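Long-range contacts in pectate lyase (Paenibacillus sp. 0602, PDB 5GT5), which cleaves polygalacturonate by beta-elimination, probably within the chain and with calcium, and probably also acts on partly methylated pectins: residues A[130-135]-A[167-172]; A[56-61]-A[110-115]; A[188-193]-A[427-432]. The protein carries 1 engineered substitution. One frame throughout, in Å; residues are numbered along the deposited sequence.

Contact 1: residues A[130-135]-A[167-172]; sequences LEFDEL and CVFNKA. Engineered in segment 167-172: V168 (natural residue Gly).
E131 and F132 pair side by side with V168 and F169 as parallel strands, their directions 1° apart, joined by backbone bonds from V168 N to L130 O, from F132 N to V168 O (2.8 Å) and from N170 N to F132 O. N170 turns its amide back across the pair, with CG anti to the carbonyl carbon (chi1 -67°). Its ND2 donates to F132 O at 2.9 Å, from above the carbonyl plane, and to E131 OE2 at 3.0 Å, on the anti lone pair; both bonds are almost straight (171°) and fix the rotation of the amide. The D133 carboxylate stacks on the amide, its OD1 3.2 Å from N170 CB. An alanine at N170 would probably leave E131 OE2 without this donor, F132 O with only the backbone N-H of the two, and the D133 carboxylate without its stacking partner. Such pairing joins successive coils of the right-handed parallel beta-helix of polysaccharide lyase family 1. On the face with E131, the engineered V168 sets CG1 3.8 Å from E131 OE2. On the other, the F132 and F169 rings lie nearly parallel but slid apart, CD1 of F132 3.4 Å from CE2 of F169, while C167 SG sits at the F132 edge, 4.0 Å from CE1. The side chains of L135 and A172 lie about 6 Å from those of D152 and D174, respectively, probable calcium ligands.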
loop_
_atom_site.group_PDB
_atom_site.type_symbol
_atom_site.label_atom_id
_atom_site.label_comp_id
_atom_site.label_asym_id
_atom_site.label_seq_id
_atom_site.Cartn_x
_atom_site.Cartn_y
_atom_site.Cartn_z
ATOM N N LEU A 130 7.086 22.482 5.054
ATOM C CA LEU A 130 5.985 23.398 5.325
ATOM C C LEU A 130 5.828 23.596 6.815
ATOM O O LEU A 130 6.050 22.659 7.617
ATOM C CB LEU A 130 4.690 22.861 4.762
ATOM C CG LEU A 130 4.710 22.810 3.248
ATOM C CD1 LEU A 130 3.595 21.909 2.797
ATOM C CD2 LEU A 130 4.502 24.224 2.720
ATOM N N GLU A 131 5.475 24.818 7.207
ATOM C CA GLU A 131 5.156 25.142 8.593
ATOM C C GLU A 131 3.651 25.349 8.712
ATOM O O GLU A 131 3.022 25.956 7.844
ATOM C CB GLU A 131 5.926 26.376 9.074
ATOM C CG GLU A 131 5.521 26.783 10.511
ATOM C CD GLU A 131 6.491 27.740 11.158
ATOM O OE1 GLU A 131 7.452 28.205 10.514
ATOM O OE2 GLU A 131 6.273 28.061 12.347
ATOM N N PHE A 132 3.079 24.805 9.778
ATOM C CA PHE A 132 1.661 24.816 10.034
ATOM C C PHE A 132 1.407 25.624 11.299
ATOM O O PHE A 132 2.024 25.371 12.347
ATOM C CB PHE A 132 1.164 23.380 10.207
ATOM C CG PHE A 132 1.329 22.551 8.972
ATOM C CD1 PHE A 132 2.533 21.926 8.685
ATOM C CD2 PHE A 132 0.278 22.416 8.089
ATOM C CE1 PHE A 132 2.672 21.171 7.479
ATOM C CE2 PHE A 132 0.389 21.649 6.947
ATOM C CZ PHE A 132 1.590 21.047 6.620
ATOM N N ASP A 133 0.521 26.618 11.201
ATOM C CA ASP A 133 0.344 27.550 12.315
ATOM C C ASP A 133 -1.068 28.111 12.351
ATOM O O ASP A 133 -1.816 28.032 11.352
ATOM C CB ASP A 133 1.369 28.711 12.232
ATOM C CG ASP A 133 1.640 29.383 13.571
ATOM O OD1 ASP A 133 1.104 28.966 14.618
ATOM O OD2 ASP A 133 2.411 30.380 13.548
ATOM N N GLU A 134 -1.416 28.684 13.508
ATOM C CA GLU A 134 -2.663 29.426 13.722
ATOM C C GLU A 134 -3.911 28.581 13.499
ATOM O O GLU A 134 -4.772 28.875 12.662
ATOM C CB GLU A 134 -2.652 30.747 12.920
ATOM C CG GLU A 134 -1.451 31.611 13.298
ATOM C CD GLU A 134 -1.450 33.015 12.687
ATOM O OE1 GLU A 134 -2.426 33.422 12.018
ATOM O OE2 GLU A 134 -0.412 33.683 12.879
ATOM N N LEU A 135 -3.950 27.491 14.256
ATOM C CA LEU A 135 -5.067 26.549 14.244
ATOM C C LEU A 135 -5.412 26.142 15.682
ATOM O O LEU A 135 -5.919 25.031 15.914
ATOM C CB LEU A 135 -4.751 25.314 13.377
ATOM C CG LEU A 135 -5.974 24.493 12.927
ATOM C CD1 LEU A 135 -6.878 25.289 11.981
ATOM C CD2 LEU A 135 -5.536 23.223 12.242
ATOM N N CYS A 167 8.866 19.346 8.330
ATOM C CA CYS A 167 7.768 20.255 8.613
ATOM C C CYS A 167 7.845 20.755 10.040
ATOM O O CYS A 167 8.546 20.174 10.878
ATOM C CB CYS A 167 6.409 19.575 8.376
ATOM S SG CYS A 167 6.075 19.236 6.619
ATOM N N VAL A 168 7.149 21.854 10.297
ATOM C CA VAL A 168 7.045 22.450 11.628
ATOM C C VAL A 168 5.584 22.656 11.980
ATOM O O VAL A 168 4.812 23.138 11.142
ATOM C CB VAL A 168 7.774 23.777 11.664
ATOM C CG1 VAL A 168 7.569 24.505 13.015
ATOM C CG2 VAL A 168 9.171 23.481 11.496
ATOM N N PHE A 169 5.217 22.277 13.209
ATOM C CA PHE A 169 3.841 22.384 13.686
ATOM C C PHE A 169 3.840 23.175 14.976
ATOM O O PHE A 169 4.662 22.924 15.856
ATOM C CB PHE A 169 3.254 20.991 13.921
ATOM C CG PHE A 169 3.237 20.124 12.697
ATOM C CD1 PHE A 169 4.372 19.413 12.310
ATOM C CD2 PHE A 169 2.095 20.052 11.915
ATOM C CE1 PHE A 169 4.351 18.600 11.195
ATOM C CE2 PHE A 169 2.065 19.246 10.780
ATOM C CZ PHE A 169 3.190 18.522 10.416
ATOM N N ASN A 170 2.908 24.123 15.064
ATOM C CA ASN A 170 2.730 24.959 16.247
ATOM C C ASN A 170 1.508 24.473 17.028
ATOM O O ASN A 170 1.116 23.321 16.873
ATOM C CB ASN A 170 2.599 26.421 15.808
ATOM C CG ASN A 170 3.879 26.966 15.210
ATOM O OD1 ASN A 170 4.745 27.481 15.943
ATOM N ND2 ASN A 170 4.015 26.875 13.883
ATOM N N LYS A 171 0.853 25.322 17.804
ATOM C CA LYS A 171 -0.288 24.867 18.596
ATOM C C LYS A 171 -1.462 24.497 17.702
ATOM O O LYS A 171 -1.740 25.156 16.689
ATOM C CB LYS A 171 -0.743 25.984 19.547
ATOM C CG LYS A 171 0.181 26.253 20.720
ATOM C CD LYS A 171 -0.274 25.530 21.940
ATOM C CE LYS A 171 -1.567 26.155 22.541
ATOM N NZ LYS A 171 -1.961 25.164 23.593
ATOM N N ALA A 172 -2.172 23.445 18.087
ATOM C CA ALA A 172 -3.436 23.107 17.458
ATOM C C ALA A 172 -4.477 22.853 18.530
ATOM O O ALA A 172 -4.169 22.353 19.612
ATOM C CB ALA A 172 -3.296 21.851 16.560
HETATM O O HOH W 1 0.402 28.722 17.152
HETATM O O HOH W 2 4.393 30.916 16.291
HETATM O O HOH W 3 -2.108 27.904 16.602
#

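Contact 2: residues A[56-61]-A[110-115]; sequences NDLNLG and SKIKHA
L58 and N59 run parallel to I112 and K113, the directions of the two segments 12° apart, with L58 N bonded to K111 O (2.8 Å), K113 N to L58 O and L60 N to K113 O. At the start of the pairing D57 extends this pattern with its side chain: OD1 accepts K111 N at 2.9 Å, the donor standing well above the carboxylate plane. The K111 side chain then runs alongside that of D57, pointing the same way. Two residues further on, N59 and K113 also lie side by side. A bend in the K113 chain (chi3 -89°) carries CE in beside N59 OD1, and NZ reaches the same oxygen at 2.8 Å in a weak hydrogen bond. One water links D57 OD2 to K113 NZ and another links N59 ND2 to K113 NZ, the bonds to the lysine being weak. L58 and I112 lie side by side on the apolar face, their CD1 atoms in contact; just past the strand L60 adds CD1 against I112 CG2 (3.8 Å) and CB against A115 CB. A36 and L39 of helix 36-43 cover L60, in keeping with the helical cap at the N-terminal end of the parallel beta-helix in this family. H114, which leaves the strand with positive phi, lays one ring face over K113 CB, 3.7 Å above the plane. Its NE2 bonds to E134 and its ND1 to E64, which also receives G61 N. Two carboxylates on one imidazole would probably favour its protonated form. At the exposed end of the pairing, D57 OD2 lies 5.2 Å from K111 NZ and 5.4 Å from K113 NZ, too far for direct pairing, so the lysines are likely to stabilise the carboxylate through the field and solvent.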
loop_
_atom_site.group_PDB
_atom_site.type_symbol
_atom_site.label_atom_id
_atom_site.label_comp_id
_atom_site.label_asym_id
_atom_site.label_seq_id
_atom_site.Cartn_x
_atom_site.Cartn_y
_atom_site.Cartn_z
ATOM N N ASN A 56 4.498 30.695 -1.285
ATOM C CA ASN A 56 4.526 31.714 -0.235
ATOM C C ASN A 56 3.599 31.276 0.887
ATOM O O ASN A 56 2.874 30.289 0.732
ATOM C CB ASN A 56 4.112 33.087 -0.800
ATOM C CG ASN A 56 2.885 33.011 -1.718
ATOM O OD1 ASN A 56 3.023 33.143 -2.930
ATOM N ND2 ASN A 56 1.692 32.800 -1.155
ATOM N N ASP A 57 3.610 31.982 2.013
ATOM C CA ASP A 57 2.654 31.686 3.069
ATOM C C ASP A 57 1.228 31.740 2.531
ATOM O O ASP A 57 0.907 32.585 1.676
ATOM C CB ASP A 57 2.750 32.681 4.241
ATOM C CG ASP A 57 4.088 32.654 4.966
ATOM O OD1 ASP A 57 4.901 31.739 4.739
ATOM O OD2 ASP A 57 4.333 33.593 5.779
ATOM N N LEU A 58 0.384 30.851 3.039
ATOM C CA LEU A 58 -1.022 30.812 2.650
ATOM C C LEU A 58 -1.943 31.015 3.832
ATOM O O LEU A 58 -1.824 30.332 4.881
ATOM C CB LEU A 58 -1.374 29.492 1.953
ATOM C CG LEU A 58 -0.656 29.178 0.632
ATOM C CD1 LEU A 58 -1.085 27.814 0.146
ATOM C CD2 LEU A 58 -0.989 30.253 -0.409
ATOM N N ASN A 59 -2.863 31.965 3.692
ATOM C CA ASN A 59 -3.867 32.258 4.711
ATOM C C ASN A 59 -5.171 31.684 4.231
ATOM O O ASN A 59 -5.826 32.239 3.333
ATOM C CB ASN A 59 -3.947 33.774 4.880
ATOM C CG ASN A 59 -2.673 34.322 5.425
ATOM O OD1 ASN A 59 -2.240 33.896 6.481
ATOM N ND2 ASN A 59 -2.017 35.204 4.679
ATOM N N LEU A 60 -5.532 30.533 4.791
ATOM C CA LEU A 60 -6.519 29.664 4.163
ATOM C C LEU A 60 -7.857 29.567 4.910
ATOM O O LEU A 60 -8.642 28.645 4.699
ATOM C CB LEU A 60 -5.903 28.263 3.945
ATOM C CG LEU A 60 -4.646 28.227 3.085
ATOM C CD1 LEU A 60 -4.094 26.808 3.024
ATOM C CD2 LEU A 60 -4.949 28.759 1.669
ATOM N N GLY A 61 -8.129 30.529 5.790
ATOM C CA GLY A 61 -9.409 30.524 6.490
ATOM C C GLY A 61 -10.599 30.746 5.574
ATOM O O GLY A 61 -10.497 31.474 4.578
ATOM N N SER A 110 7.366 27.807 3.668
ATOM C CA SER A 110 6.127 28.573 3.708
ATOM C C SER A 110 5.159 28.021 4.751
ATOM O O SER A 110 5.162 26.824 5.066
ATOM C CB SER A 110 5.435 28.540 2.343
ATOM O OG SER A 110 6.205 29.264 1.365
ATOM N N LYS A 111 4.318 28.907 5.265
ATOM C CA LYS A 111 3.338 28.595 6.310
ATOM C C LYS A 111 1.955 28.328 5.742
ATOM O O LYS A 111 1.514 28.994 4.784
ATOM C CB LYS A 111 3.239 29.742 7.323
ATOM C CG LYS A 111 4.519 29.991 8.094
ATOM C CD LYS A 111 4.362 31.193 9.011
ATOM C CE LYS A 111 5.688 31.538 9.656
ATOM N NZ LYS A 111 5.508 32.540 10.738
ATOM N N ILE A 112 1.273 27.355 6.326
ATOM C CA ILE A 112 -0.122 27.029 6.040
ATOM C C ILE A 112 -0.918 27.425 7.274
ATOM O O ILE A 112 -0.734 26.815 8.338
ATOM C CB ILE A 112 -0.300 25.513 5.815
ATOM C CG1 ILE A 112 0.590 25.025 4.652
ATOM C CG2 ILE A 112 -1.766 25.142 5.561
ATOM C CD1 ILE A 112 0.256 25.656 3.343
ATOM N N LYS A 113 -1.776 28.438 7.161
ATOM C CA LYS A 113 -2.487 29.016 8.313
ATOM C C LYS A 113 -3.992 28.927 8.165
ATOM O O LYS A 113 -4.525 29.084 7.062
ATOM C CB LYS A 113 -2.086 30.481 8.503
ATOM C CG LYS A 113 -0.635 30.683 8.891
ATOM C CD LYS A 113 -0.386 32.152 9.321
ATOM C CE LYS A 113 -0.005 32.999 8.142
ATOM N NZ LYS A 113 -0.291 34.475 8.356
ATOM N N HIS A 114 -4.667 28.656 9.284
ATOM C CA HIS A 114 -6.130 28.740 9.390
ATOM C C HIS A 114 -6.823 27.626 8.672
ATOM O O HIS A 114 -7.988 27.759 8.290
ATOM C CB HIS A 114 -6.678 30.116 8.950
ATOM C CG HIS A 114 -5.858 31.246 9.480
ATOM N ND1 HIS A 114 -5.634 32.411 8.771
ATOM C CD2 HIS A 114 -5.123 31.333 10.611
ATOM C CE1 HIS A 114 -4.827 33.191 9.480
ATOM N NE2 HIS A 114 -4.513 32.566 10.602
ATOM N N ALA A 115 -6.124 26.506 8.499
ATOM C CA ALA A 115 -6.737 25.348 7.820
ATOM C C ALA A 115 -6.220 24.013 8.290
ATOM O O ALA A 115 -5.022 23.840 8.522
ATOM C CB ALA A 115 -6.630 25.430 6.288
HETATM O O HOH W 4 2.379 34.657 7.331
HETATM O O HOH W 5 7.079 31.876 2.234
HETATM O O HOH W 6 0.591 36.224 5.501
#

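Contact 3: residues A[188-193]-A[427-432]; sequences ISWSTF and NGAGAG
G430 N donates to W190 O at 2.9 Å, a nearly straight bond (167°) that approaches from above the carbonyl plane. The same oxygen lies 3.6 Å from A429 CA, a weaker C-H...O contact. Both contacts lie where W190 interrupts strand 184-194. There the backbone of W190 takes a left-handed conformation (phi 54°), which pushes its carbonyl out to the loop. The indole follows on the same side: its benzo edge, at CE3, comes 4.1 Å from G428 C, near the ring plane. NE1 bonds to D6 O, the ring stacks on H267, and L423 of helix 419-423 also packs against it. This kink is a corner of the parallel beta-helix, where one coil passes from one strand direction to the next, and the C-terminal tail of the chain crosses it from outside. A429 tucks its CB against the bend, 3.7 Å from W190 C and 3.8 Å from S191 O. Beyond the corner, T192 faces the loop; its OG1 lies 3.2 Å from A429 O, and it is hydrogen-bonded to K433 NZ. A CB on G430 would fall only about 3.0 Å from T192 OG1, and the absence of a side chain lets the loop lie close. S191 points away from the loop instead, its OG donating to S189 O at 2.9 Å across the kink and accepting C167 N from the preceding coil.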
loop_
_atom_site.group_PDB
_atom_site.type_symbol
_atom_site.label_atom_id
_atom_site.label_comp_id
_atom_site.label_asym_id
_atom_site.label_seq_id
_atom_site.Cartn_x
_atom_site.Cartn_y
_atom_site.Cartn_z
ATOM N N ILE A 188 7.063 10.002 9.711
ATOM C CA ILE A 188 7.221 11.414 9.998
ATOM C C ILE A 188 8.641 11.680 10.483
ATOM O O ILE A 188 9.062 11.133 11.514
ATOM C CB ILE A 188 6.195 11.915 11.057
ATOM C CG1 ILE A 188 4.748 11.520 10.692
ATOM C CG2 ILE A 188 6.338 13.423 11.240
ATOM C CD1 ILE A 188 3.655 12.005 11.687
ATOM N N SER A 189 9.396 12.500 9.730
ATOM C CA SER A 189 10.820 12.654 10.032
ATOM C C SER A 189 11.294 14.088 9.936
ATOM O O SER A 189 10.683 14.925 9.248
ATOM C CB SER A 189 11.689 11.754 9.150
ATOM O OG SER A 189 11.520 12.063 7.768
ATOM N N TRP A 190 12.371 14.379 10.664
ATOM C CA TRP A 190 13.051 15.662 10.568
ATOM C C TRP A 190 12.106 16.832 10.794
ATOM O O TRP A 190 12.228 17.870 10.144
ATOM C CB TRP A 190 13.804 15.791 9.210
ATOM C CG TRP A 190 15.016 14.917 9.200
ATOM C CD1 TRP A 190 15.168 13.703 8.574
ATOM C CD2 TRP A 190 16.243 15.164 9.904
ATOM N NE1 TRP A 190 16.428 13.192 8.844
ATOM C CE2 TRP A 190 17.103 14.080 9.643
ATOM C CE3 TRP A 190 16.710 16.222 10.679
ATOM C CZ2 TRP A 190 18.385 14.002 10.183
ATOM C CZ3 TRP A 190 18.002 16.142 11.206
ATOM C CH2 TRP A 190 18.812 15.043 10.956
ATOM N N SER A 191 11.167 16.668 11.716
ATOM C CA SER A 191 10.105 17.659 11.936
ATOM C C SER A 191 10.095 18.202 13.348
ATOM O O SER A 191 10.520 17.519 14.283
ATOM C CB SER A 191 8.725 17.097 11.546
ATOM O OG SER A 191 8.704 16.814 10.137
ATOM N N THR A 192 9.617 19.430 13.471
ATOM C CA THR A 192 9.515 20.103 14.768
ATOM C C THR A 192 8.057 20.267 15.146
ATOM O O THR A 192 7.237 20.678 14.306
ATOM C CB THR A 192 10.165 21.487 14.671
ATOM O OG1 THR A 192 11.582 21.300 14.479
ATOM C CG2 THR A 192 9.908 22.283 15.956
ATOM N N PHE A 193 7.734 19.923 16.400
ATOM C CA PHE A 193 6.421 20.104 16.985
ATOM C C PHE A 193 6.667 20.931 18.225
ATOM O O PHE A 193 7.418 20.496 19.095
ATOM C CB PHE A 193 5.819 18.721 17.315
ATOM C CG PHE A 193 5.769 17.781 16.130
ATOM C CD1 PHE A 193 6.900 17.031 15.756
ATOM C CD2 PHE A 193 4.597 17.660 15.381
ATOM C CE1 PHE A 193 6.845 16.164 14.665
ATOM C CE2 PHE A 193 4.540 16.821 14.274
ATOM C CZ PHE A 193 5.652 16.086 13.894
ATOM N N ASN A 427 20.847 23.356 10.654
ATOM C CA ASN A 427 20.396 22.383 9.668
ATOM C C ASN A 427 19.688 21.206 10.335
ATOM O O ASN A 427 19.827 20.060 9.903
ATOM C CB ASN A 427 21.571 21.865 8.840
ATOM C CG ASN A 427 22.550 21.070 9.671
ATOM O OD1 ASN A 427 22.722 21.331 10.868
ATOM N ND2 ASN A 427 23.188 20.082 9.052
ATOM N N GLY A 428 18.957 21.516 11.409
ATOM C CA GLY A 428 18.268 20.498 12.192
ATOM C C GLY A 428 16.875 20.193 11.695
ATOM O O GLY A 428 16.566 20.355 10.496
ATOM N N ALA A 429 16.017 19.761 12.610
ATOM C CA ALA A 429 14.642 19.408 12.274
ATOM C C ALA A 429 13.797 20.655 12.013
ATOM O O ALA A 429 14.053 21.729 12.560
ATOM C CB ALA A 429 14.025 18.586 13.395
ATOM N N GLY A 430 12.780 20.494 11.173
ATOM C CA GLY A 430 11.809 21.534 10.901
ATOM C C GLY A 430 11.846 22.056 9.469
ATOM O O GLY A 430 12.746 21.749 8.693
ATOM N N ALA A 431 10.855 22.890 9.199
ATOM C CA ALA A 431 10.760 23.641 7.963
ATOM C C ALA A 431 11.708 24.860 7.959
ATOM O O ALA A 431 11.978 25.410 8.965
ATOM C CB ALA A 431 9.312 24.075 7.746
ATOM N N GLY A 432 12.116 25.214 6.757
ATOM C CA GLY A 432 12.959 26.409 6.621
ATOM C C GLY A 432 14.372 26.220 7.085
ATOM O O GLY A 432 15.064 27.167 7.273
#

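Overall arrangement
The first segments of contacts 2, 1 and 3 follow one another along the chain and in space. Strand 58-59 pairs with 111-113, which neighbours 131-133, then 168-169, then 184-194, in adjoining coils of the beta-helix. The centres of contacts 1 and 2 are about 10 Å apart, those of 1 and 3 about 12 Å, and those of 2 and 3, which do not touch, about 18 Å. Contact 1 lies nearest the probable calcium site. E131 O bonds to I112 N on one side of it, and F169 N to T192 O on the other, so that one run of parallel pairing links the N-terminal coils to the coil on which the C-terminal loop lies.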